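Long-range contact in adenylate kinase (Cryptosporidium parvum Iowa II, PDB 3BE4), which probably catalyses the reversible transfer of a phosphate group from ATP to AMP, holding both nucleotides in one active site: residues A54-D66 with D166-V179. Numbering follows the deposited sequence. Where two conformers were deposited one is given.
With AP5 (bis(adenosine)-5'-pentaphosphate), chain C.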
ATOM      1  N   ALA A  54      -3.296  10.582 -15.547  1.00 31.35           N
ATOM      2  CA  ALA A  54      -3.077   9.646 -14.355  1.00 25.94           C
ATOM      3  C   ALA A  54      -4.389   9.057 -13.898  1.00 22.55           C
ATOM      4  O   ALA A  54      -4.455   7.843 -13.631  1.00 19.70           O
ATOM      5  CB  ALA A  54      -2.338  10.248 -13.289  1.00 29.46           C
ATOM      6  N   LYS A  55      -5.490   9.848 -13.846  1.00 20.88           N
ATOM      7  CA  LYS A  55      -6.801   9.312 -13.440  1.00 21.13           C
ATOM      8  C   LYS A  55      -7.240   8.167 -14.306  1.00 22.11           C
ATOM      9  O   LYS A  55      -7.676   7.124 -13.809  1.00 21.08           O
ATOM     10  CB  LYS A  55      -7.833  10.512 -13.472  1.00 22.20           C
ATOM     11  CG  LYS A  55      -9.167  10.057 -12.962  1.00 23.28           C
ATOM     12  CD  LYS A  55     -10.103  11.201 -13.075  1.00 28.01           C
ATOM     13  CE  LYS A  55     -11.585  10.745 -12.848  1.00 31.48           C
ATOM     14  NZ  LYS A  55     -11.878  10.137 -11.466  1.00 37.65           N
ATOM     15  N   SER A  56      -7.153   8.342 -15.650  1.00 19.80           N
ATOM     16  CA  SER A  56      -7.583   7.223 -16.469  1.00 20.81           C
ATOM     17  C   SER A  56      -6.712   5.962 -16.279  1.00 19.51           C
ATOM     18  O   SER A  56      -7.253   4.852 -16.277  1.00 20.43           O
ATOM     19  CB  SER A  56      -7.626   7.708 -17.969  1.00 19.28           C
ATOM     20  OG  SER A  56      -8.170   6.642 -18.712  1.00 22.09           O
ATOM     21  N   ILE A  57      -5.409   6.154 -16.259  1.00 18.64           N
ATOM     22  CA  ILE A  57      -4.487   5.024 -16.058  1.00 16.92           C
ATOM     23  C   ILE A  57      -4.827   4.242 -14.770  1.00 18.56           C
ATOM     24  O   ILE A  57      -5.027   3.035 -14.819  1.00 18.79           O
ATOM     25  CB  ILE A  57      -3.040   5.519 -16.042  1.00 18.50           C
ATOM     26  CG1 ILE A  57      -2.608   6.100 -17.436  1.00 20.02           C
ATOM     27  CG2 ILE A  57      -2.196   4.403 -15.481  1.00 18.91           C
ATOM     28  CD1 ILE A  57      -1.384   6.916 -17.316  1.00 22.99           C
ATOM     29  N   ILE A  58      -5.064   4.963 -13.626  1.00 18.54           N
ATOM     30  CA  ILE A  58      -5.448   4.283 -12.382  1.00 20.36           C
ATOM     31  C   ILE A  58      -6.770   3.578 -12.517  1.00 20.79           C
ATOM     32  O   ILE A  58      -6.888   2.424 -12.151  1.00 22.43           O
ATOM     33  CB  ILE A  58      -5.536   5.408 -11.249  1.00 21.02           C
ATOM     34  CG1 ILE A  58      -4.118   5.854 -11.036  1.00 22.08           C
ATOM     35  CG2 ILE A  58      -6.307   4.933 -10.090  1.00 23.75           C
ATOM     36  CD1 ILE A  58      -4.079   7.144 -10.143  1.00 26.86           C
ATOM     37  N   GLU A  59      -7.802   4.244 -13.107  1.00 19.91           N
ATOM     38  CA  GLU A  59      -9.082   3.585 -13.200  1.00 23.04           C
ATOM     39  C   GLU A  59      -9.068   2.422 -14.227  1.00 21.44           C
ATOM     40  O   GLU A  59      -9.965   1.547 -14.241  1.00 24.27           O
ATOM     41  CB  GLU A  59     -10.133   4.715 -13.482  1.00 25.46           C
ATOM     42  CG  GLU A  59     -10.121   5.744 -12.223  1.00 28.68           C
ATOM     43  CD  GLU A  59     -11.124   6.890 -12.329  1.00 31.32           C
ATOM     44  OE1 GLU A  59     -11.863   6.965 -13.381  1.00 25.80           O
ATOM     45  OE2 GLU A  59     -11.203   7.689 -11.358  1.00 34.23           O
ATOM     46  N   SER A  60      -8.014   2.306 -15.094  1.00 19.71           N
ATOM     47  CA  SER A  60      -7.913   1.167 -16.080  1.00 20.05           C
ATOM     48  C   SER A  60      -7.235  -0.049 -15.319  1.00 19.83           C
ATOM     49  O   SER A  60      -7.244  -1.149 -15.770  1.00 20.15           O
ATOM     50  CB  SER A  60      -7.036   1.600 -17.237  1.00 20.84           C
ATOM     51  OG  SER A  60      -5.657   1.651 -16.871  1.00 23.96           O
ATOM     52  N   GLY A  61      -6.585   0.277 -14.192  1.00 20.17           N
ATOM     53  CA  GLY A  61      -5.804  -0.715 -13.395  1.00 17.79           C
ATOM     54  C   GLY A  61      -4.374  -0.783 -13.748  1.00 18.05           C
ATOM     55  O   GLY A  61      -3.636  -1.560 -13.102  1.00 19.11           O
ATOM     56  N   ASN A  62      -3.904   0.009 -14.706  1.00 19.33           N
ATOM     57  CA  ASN A  62      -2.514  -0.007 -15.113  1.00 19.16           C
ATOM     58  C   ASN A  62      -1.631   0.814 -14.231  1.00 17.92           C
ATOM     59  O   ASN A  62      -2.151   1.668 -13.454  1.00 18.82           O
ATOM     60  CB  ASN A  62      -2.404   0.525 -16.610  1.00 19.49           C
ATOM     61  CG  ASN A  62      -2.818  -0.561 -17.614  1.00 24.81           C
ATOM     62  OD1 ASN A  62      -2.082  -1.533 -17.828  1.00 22.21           O
ATOM     63  ND2 ASN A  62      -4.021  -0.409 -18.165  1.00 24.94           N
ATOM     64  N   PHE A  63      -0.328   0.588 -14.331  1.00 17.21           N
ATOM     65  CA  PHE A  63       0.629   1.335 -13.624  1.00 16.75           C
ATOM     66  C   PHE A  63       0.842   2.733 -14.165  1.00 20.11           C
ATOM     67  O   PHE A  63       0.969   2.919 -15.387  1.00 20.73           O
ATOM     68  CB  PHE A  63       2.015   0.710 -13.599  1.00 18.65           C
ATOM     69  CG  PHE A  63       2.072  -0.566 -12.844  1.00 15.53           C
ATOM     70  CD1 PHE A  63       0.964  -1.065 -12.051  1.00 17.89           C
ATOM     71  CD2 PHE A  63       3.283  -1.306 -12.870  1.00 22.15           C
ATOM     72  CE1 PHE A  63       1.087  -2.297 -11.277  1.00 21.03           C
ATOM     73  CE2 PHE A  63       3.421  -2.509 -12.152  1.00 23.80           C
ATOM     74  CZ  PHE A  63       2.374  -2.980 -11.257  1.00 18.89           C
ATOM     75  N   VAL A  64       1.016   3.729 -13.273  1.00 18.46           N
ATOM     76  CA  VAL A  64       1.460   4.986 -13.702  1.00 20.78           C
ATOM     77  C   VAL A  64       2.959   4.845 -13.920  1.00 19.71           C
ATOM     78  O   VAL A  64       3.599   3.917 -13.395  1.00 21.22           O
ATOM     79  CB  VAL A  64       1.093   5.996 -12.558  1.00 22.86           C
ATOM     80  CG1 VAL A  64       1.768   7.343 -12.713  1.00 30.31           C
ATOM     81  CG2 VAL A  64      -0.446   6.106 -12.486  1.00 21.90           C
ATOM     82  N   GLY A  65       3.540   5.781 -14.662  1.00 20.23           N
ATOM     83  CA  GLY A  65       5.003   5.783 -14.946  1.00 21.14           C
ATOM     84  C   GLY A  65       5.958   5.676 -13.735  1.00 21.82           C
ATOM     85  O   GLY A  65       5.674   6.291 -12.650  1.00 20.52           O
ATOM     86  N   ASP A  66       7.015   4.886 -13.817  1.00 21.16           N
ATOM     87  CA  ASP A  66       7.985   4.744 -12.736  1.00 19.85           C
ATOM     88  C   ASP A  66       8.478   6.090 -12.263  1.00 24.58           C
ATOM     89  O   ASP A  66       8.628   6.340 -11.040  1.00 24.43           O
ATOM     90  CB  ASP A  66       9.165   3.960 -13.223  1.00 22.57           C
ATOM     91  CG  ASP A  66       8.841   2.435 -13.321  1.00 25.86           C
ATOM     92  OD1 ASP A  66       7.875   1.853 -12.661  1.00 23.88           O
ATOM     93  OD2 ASP A  66       9.589   1.687 -14.088  1.00 30.99           O
ATOM     94  N   ASP A 166     -13.296   4.069  -8.076  1.00 17.51           N
ATOM     95  CA  ASP A 166     -13.599   3.850  -9.485  1.00 18.80           C
ATOM     96  C   ASP A 166     -12.718   2.809 -10.056  1.00 18.76           C
ATOM     97  O   ASP A 166     -13.143   2.271 -11.119  1.00 18.25           O
ATOM     98  CB  ASP A 166     -13.431   5.110 -10.282  1.00 20.23           C
ATOM     99  CG  ASP A 166     -14.537   6.133 -10.032  1.00 26.46           C
ATOM    100  OD1 ASP A 166     -15.331   6.484 -10.882  1.00 24.16           O
ATOM    101  OD2 ASP A 166     -14.643   6.747  -8.916  1.00 30.38           O
ATOM    102  N   ASP A 167     -11.567   2.452  -9.446  1.00 15.58           N
ATOM    103  CA  ASP A 167     -10.790   1.395 -10.079  1.00 15.50           C
ATOM    104  C   ASP A 167     -11.219  -0.028  -9.649  1.00 14.64           C
ATOM    105  O   ASP A 167     -10.603  -1.029 -10.053  1.00 17.86           O
ATOM    106  CB  ASP A 167      -9.270   1.594  -9.775  1.00 15.51           C
ATOM    107  CG  ASP A 167      -8.892   1.564  -8.300  1.00 21.60           C
ATOM    108  OD1 ASP A 167      -9.698   1.970  -7.496  1.00 21.05           O
ATOM    109  OD2 ASP A 167      -7.673   1.347  -7.962  1.00 21.03           O
ATOM    110  N   ASP A 168     -12.245  -0.082  -8.771  1.00 15.54           N
ATOM    111  CA  ASP A 168     -12.774  -1.327  -8.312  1.00 14.98           C
ATOM    112  C   ASP A 168     -13.827  -1.931  -9.288  1.00 18.67           C
ATOM    113  O   ASP A 168     -14.418  -2.996  -8.991  1.00 27.12           O
ATOM    114  CB  ASP A 168     -13.279  -1.195  -6.865  1.00 15.25           C
ATOM    115  CG  ASP A 168     -12.063  -1.187  -5.887  1.00 18.59           C
ATOM    116  OD1 ASP A 168     -10.873  -1.494  -6.219  1.00 17.41           O
ATOM    117  OD2 ASP A 168     -12.347  -0.760  -4.710  1.00 18.82           O
ATOM    118  N   ASN A 169     -13.685  -1.612 -10.544  1.00 20.06           N
ATOM    119  CA  ASN A 169     -14.607  -2.196 -11.536  1.00 17.82           C
ATOM    120  C   ASN A 169     -13.931  -3.507 -12.055  1.00 18.28           C
ATOM    121  O   ASN A 169     -12.694  -3.695 -11.922  1.00 18.21           O
ATOM    122  CB  ASN A 169     -14.766  -1.184 -12.665  1.00 20.27           C
ATOM    123  CG  ASN A 169     -13.418  -0.891 -13.410  1.00 19.81           C
ATOM    124  OD1 ASN A 169     -12.983  -1.641 -14.417  1.00 22.19           O
ATOM    125  ND2 ASN A 169     -12.730   0.184 -13.023  1.00 20.60           N
ATOM    126  N   ALA A 170     -14.745  -4.413 -12.629  1.00 19.30           N
ATOM    127  CA  ALA A 170     -14.279  -5.780 -12.899  1.00 18.96           C
ATOM    128  C   ALA A 170     -13.084  -5.790 -13.854  1.00 17.56           C
ATOM    129  O   ALA A 170     -12.109  -6.519 -13.579  1.00 19.70           O
ATOM    130  CB  ALA A 170     -15.428  -6.618 -13.570  1.00 20.14           C
ATOM    131  N   GLU A 171     -13.112  -4.994 -14.932  1.00 18.72           N
ATOM    132  CA  GLU A 171     -11.979  -5.076 -15.881  0.50 19.42           C
ATOM    133  C   GLU A 171     -10.688  -4.550 -15.256  1.00 17.79           C
ATOM    134  O   GLU A 171      -9.601  -5.143 -15.395  1.00 19.69           O
ATOM    135  CB  GLU A 171     -12.251  -4.274 -17.134  0.50 21.03           C
ATOM    136  CG  GLU A 171     -11.204  -4.451 -18.218  0.50 23.51           C
ATOM    137  CD  GLU A 171     -10.781  -5.943 -18.465  0.50 32.01           C
ATOM    138  OE1 GLU A 171     -11.614  -6.832 -18.901  0.50 28.43           O
ATOM    139  OE2 GLU A 171      -9.591  -6.211 -18.149  0.50 26.70           O
ATOM    140  N   ALA A 172     -10.783  -3.404 -14.517  1.00 16.30           N
ATOM    141  CA  ALA A 172      -9.548  -2.936 -13.835  1.00 16.99           C
ATOM    142  C   ALA A 172      -9.001  -3.905 -12.765  1.00 14.37           C
ATOM    143  O   ALA A 172      -7.796  -3.954 -12.517  1.00 15.28           O
ATOM    144  CB  ALA A 172      -9.889  -1.557 -13.092  1.00 17.09           C
ATOM    145  N   VAL A 173      -9.904  -4.596 -12.062  1.00 14.34           N
ATOM    146  CA  VAL A 173      -9.406  -5.641 -11.072  1.00 16.55           C
ATOM    147  C   VAL A 173      -8.597  -6.670 -11.777  1.00 15.59           C
ATOM    148  O   VAL A 173      -7.537  -7.050 -11.327  1.00 17.63           O
ATOM    149  CB  VAL A 173     -10.522  -6.261 -10.265  1.00 16.80           C
ATOM    150  CG1 VAL A 173     -10.070  -7.431  -9.483  1.00 17.42           C
ATOM    151  CG2 VAL A 173     -11.140  -5.165  -9.351  1.00 18.32           C
ATOM    152  N   LYS A 174      -9.109  -7.082 -12.950  1.00 17.71           N
ATOM    153  CA  LYS A 174      -8.301  -8.051 -13.787  1.00 18.20           C
ATOM    154  C   LYS A 174      -6.967  -7.498 -14.211  1.00 17.32           C
ATOM    155  O   LYS A 174      -5.959  -8.208 -14.062  1.00 20.10           O
ATOM    156  CB  LYS A 174      -9.162  -8.419 -15.013  1.00 19.01           C
ATOM    157  CG  LYS A 174      -8.563  -9.644 -15.814  0.50 18.34           C
ATOM    158  CD  LYS A 174      -9.411  -9.904 -17.083  0.50 21.54           C
ATOM    159  CE  LYS A 174      -8.860 -11.057 -17.906  0.50 28.32           C
ATOM    160  NZ  LYS A 174      -9.683 -11.147 -19.217  0.50 32.03           N
ATOM    161  N   VAL A 175      -6.926  -6.281 -14.686  1.00 16.01           N
ATOM    162  CA  VAL A 175      -5.634  -5.565 -15.015  1.00 16.94           C
ATOM    163  C   VAL A 175      -4.711  -5.519 -13.817  1.00 17.00           C
ATOM    164  O   VAL A 175      -3.565  -5.927 -13.905  1.00 17.93           O
ATOM    165  CB  VAL A 175      -5.864  -4.247 -15.646  1.00 18.26           C
ATOM    166  CG1 VAL A 175      -4.560  -3.623 -16.010  1.00 20.02           C
ATOM    167  CG2 VAL A 175      -6.684  -4.502 -16.906  1.00 22.62           C
ATOM    168  N   ARG A 176      -5.257  -5.051 -12.656  1.00 17.08           N
ATOM    169  CA  ARG A 176      -4.458  -4.909 -11.493  1.00 15.70           C
ATOM    170  C   ARG A 176      -3.781  -6.205 -11.079  1.00 16.60           C
ATOM    171  O   ARG A 176      -2.572  -6.232 -10.745  1.00 17.46           O
ATOM    172  CB  ARG A 176      -5.303  -4.371 -10.250  1.00 14.43           C
ATOM    173  CG  ARG A 176      -5.575  -2.867 -10.401  1.00 15.64           C
ATOM    174  CD  ARG A 176      -6.932  -2.461  -9.842  1.00 15.58           C
ATOM    175  NE  ARG A 176      -6.796  -2.453  -8.366  1.00 16.01           N
ATOM    176  CZ  ARG A 176      -7.892  -2.342  -7.587  1.00 18.98           C
ATOM    177  NH1 ARG A 176      -9.150  -2.323  -8.106  1.00 19.86           N
ATOM    178  NH2 ARG A 176      -7.752  -2.370  -6.223  1.00 20.06           N
ATOM    179  N   LEU A 177      -4.562  -7.304 -11.070  1.00 16.96           N
ATOM    180  CA  LEU A 177      -3.986  -8.602 -10.755  1.00 17.64           C
ATOM    181  C   LEU A 177      -2.934  -9.021 -11.836  1.00 16.61           C
ATOM    182  O   LEU A 177      -1.865  -9.527 -11.467  1.00 19.13           O
ATOM    183  CB  LEU A 177      -5.086  -9.613 -10.627  1.00 16.91           C
ATOM    184  CG  LEU A 177      -5.765  -9.441  -9.236  1.00 17.57           C
ATOM    185  CD1 LEU A 177      -7.062 -10.272  -9.251  1.00 24.44           C
ATOM    186  CD2 LEU A 177      -4.861  -9.901  -8.173  1.00 23.41           C
ATOM    187  N   ASP A 178      -3.255  -8.817 -13.095  1.00 16.51           N
ATOM    188  CA  ASP A 178      -2.335  -9.298 -14.151  1.00 20.88           C
ATOM    189  C   ASP A 178      -0.989  -8.583 -14.048  1.00 20.86           C
ATOM    190  O   ASP A 178       0.136  -9.209 -14.072  1.00 21.70           O
ATOM    191  CB  ASP A 178      -2.963  -8.997 -15.487  1.00 19.62           C
ATOM    192  CG  ASP A 178      -2.217  -9.679 -16.625  1.00 31.68           C
ATOM    193  OD1 ASP A 178      -1.920 -10.860 -16.459  1.00 40.68           O
ATOM    194  OD2 ASP A 178      -1.861  -9.002 -17.635  1.00 45.02           O
ATOM    195  N   VAL A 179      -1.040  -7.239 -13.946  1.00 18.80           N
ATOM    196  CA  VAL A 179       0.255  -6.466 -13.894  1.00 18.60           C
ATOM    197  C   VAL A 179       0.984  -6.763 -12.566  1.00 19.48           C
ATOM    198  O   VAL A 179       2.240  -6.775 -12.502  1.00 19.66           O
ATOM    199  CB  VAL A 179       0.073  -4.961 -14.163  1.00 20.84           C
ATOM    200  CG1 VAL A 179      -0.684  -4.752 -15.536  1.00 21.55           C
ATOM    201  CG2 VAL A 179      -0.877  -4.336 -13.122  1.00 23.78           C
TER
HETATM  202  PA  AP5 C 219      -3.567   1.417  -4.640  1.00 15.11           P
HETATM  203  O1A AP5 C 219      -4.494   2.455  -3.987  1.00 18.13           O
HETATM  204  O2A AP5 C 219      -2.375   0.972  -3.931  1.00 15.16           O
HETATM  205  O3A AP5 C 219      -4.441   0.148  -5.074  1.00 16.83           O
HETATM  206  PB  AP5 C 219      -4.049  -1.383  -5.246  1.00 16.08           P
HETATM  207  O1B AP5 C 219      -2.644  -1.533  -5.578  1.00 16.45           O
HETATM  208  O2B AP5 C 219      -5.138  -2.008  -6.127  1.00 19.85           O
HETATM  209  O3B AP5 C 219      -4.269  -1.891  -3.658  1.00 13.84           O
HETATM  210  PG  AP5 C 219      -5.455  -1.599  -2.679  1.00 14.71           P
HETATM  211  O1G AP5 C 219      -6.726  -1.905  -3.393  1.00 18.39           O
HETATM  212  O2G AP5 C 219      -5.224  -0.255  -2.120  1.00 14.71           O
HETATM  213  O3G AP5 C 219      -5.114  -2.761  -1.664  1.00 14.83           O
HETATM  214  PD  AP5 C 219      -4.638  -2.818  -0.103  1.00 13.66           P
HETATM  215  O1D AP5 C 219      -4.393  -1.443   0.349  1.00 13.80           O
HETATM  216  O2D AP5 C 219      -3.595  -3.855  -0.055  1.00 14.57           O
HETATM  217  O3D AP5 C 219      -5.920  -3.468   0.600  1.00 13.36           O
HETATM  218  PE  AP5 C 219      -6.941  -2.777   1.609  1.00 13.64           P
HETATM  219  O1E AP5 C 219      -7.515  -1.626   0.971  1.00 13.89           O
HETATM  220  O2E AP5 C 219      -6.327  -2.598   2.983  1.00 15.96           O
HETATM  221  O5F AP5 C 219      -3.036   1.902  -6.067  1.00 14.64           O
HETATM  222  C5F AP5 C 219      -4.064   2.529  -6.852  1.00 16.38           C
HETATM  223  C4F AP5 C 219      -3.473   2.479  -8.322  1.00 15.09           C
HETATM  224  O4F AP5 C 219      -2.575   3.558  -8.428  1.00 15.00           O
HETATM  225  C3F AP5 C 219      -2.722   1.280  -8.760  1.00 17.91           C
HETATM  226  O3F AP5 C 219      -3.580   0.253  -9.208  1.00 18.02           O
HETATM  227  C2F AP5 C 219      -1.952   1.942  -9.921  1.00 17.65           C
HETATM  228  O2F AP5 C 219      -2.865   2.296 -11.031  1.00 21.54           O
HETATM  229  C1F AP5 C 219      -1.475   3.248  -9.311  1.00 15.62           C
HETATM  230  N9A AP5 C 219      -0.247   3.051  -8.587  1.00 15.05           N
HETATM  231  C8A AP5 C 219      -0.157   3.121  -7.169  1.00 10.84           C
HETATM  232  N7A AP5 C 219       1.093   2.919  -6.785  1.00 14.41           N
HETATM  233  C5A AP5 C 219       1.863   2.763  -7.955  1.00 16.28           C
HETATM  234  C6A AP5 C 219       3.221   2.590  -8.141  1.00 16.56           C
HETATM  235  N6A AP5 C 219       4.165   2.353  -7.224  1.00 15.28           N
HETATM  236  N1A AP5 C 219       3.604   2.481  -9.501  1.00 16.27           N
HETATM  237  C2A AP5 C 219       2.703   2.664 -10.441  1.00 16.18           C
HETATM  238  N3A AP5 C 219       1.371   2.845 -10.308  1.00 16.14           N
HETATM  239  C4A AP5 C 219       0.954   2.975  -8.965  1.00 15.62           C
HETATM  240  O5J AP5 C 219      -7.967  -3.950   1.800  1.00 13.78           O
HETATM  241  C5J AP5 C 219      -8.915  -4.314   0.681  1.00 13.71           C
HETATM  242  C4J AP5 C 219     -10.199  -4.789   1.394  1.00 14.30           C
HETATM  243  O4J AP5 C 219     -10.039  -5.967   2.208  1.00 11.67           O
HETATM  244  C3J AP5 C 219     -10.853  -3.670   2.210  1.00 14.21           C
HETATM  245  O3J AP5 C 219     -12.256  -3.758   2.079  1.00 14.53           O
HETATM  246  C2J AP5 C 219     -10.464  -4.168   3.567  1.00 12.96           C
HETATM  247  O2J AP5 C 219     -11.400  -3.750   4.551  1.00 15.46           O
HETATM  248  C1J AP5 C 219     -10.546  -5.631   3.610  1.00 13.73           C
HETATM  249  N9B AP5 C 219      -9.662  -6.386   4.445  1.00 12.49           N
HETATM  250  C8B AP5 C 219      -8.371  -6.035   4.834  1.00 13.75           C
HETATM  251  N7B AP5 C 219      -7.864  -7.050   5.558  1.00 16.98           N
HETATM  252  C5B AP5 C 219      -8.813  -8.041   5.645  1.00 16.20           C
HETATM  253  C6B AP5 C 219      -8.791  -9.389   6.121  1.00 15.01           C
HETATM  254  N6B AP5 C 219      -7.705  -9.855   6.738  1.00 18.38           N
HETATM  255  N1B AP5 C 219      -9.924 -10.133   5.989  1.00 15.05           N
HETATM  256  C2B AP5 C 219     -11.016  -9.631   5.265  1.00 14.54           C
HETATM  257  N3B AP5 C 219     -11.062  -8.384   4.705  1.00 13.59           N
HETATM  258  C4B AP5 C 219      -9.919  -7.611   4.807  1.00 13.91           C
HETATM  259  O   HOH W   1      -6.056   0.903 -10.013  1.00 20.02           O
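V179 lays CG2 against the F63 ring, 3.4 Å from CE1, its CB above one face, offset toward the rim. With V179 CG1 anti to the carbonyl carbon (chi1 -54°), CG2 is turned to the ring. One turn back, V175 CG1 packs on the G61 carbonyl carbon and slants across the N62 amide, 3.7 Å from OD1. A positive phi suits G61 to its Schellman motif after helix 52-60; lacking a side chain, it lies against A172, V175 and R176 CG. Where the helices meet, 85° apart, N169 serves both: OD1 caps its helix, accepting from A172 N, while ND2 donates to D166 O at 2.9 Å and, weakly, to E59 O. E59 and D166 run side by side, carboxylate planes 11° apart; K55, salt-bridged to E59, probably eases their repulsion. R176 bends so NE and NH2 both grip AP5 O2B, at 2.8 and 2.6 Å, with D168 OD1 at another edge. D167 OD2, salt-bridged to R165, lies over the R176 guanidinium face; a water joins it to I58 O and AP5 O3F. With N62 O and V64 N holding ribose and adenine, the contact lines what is probably, as in other adenylate kinases, the AMP half of the AP5-filled site.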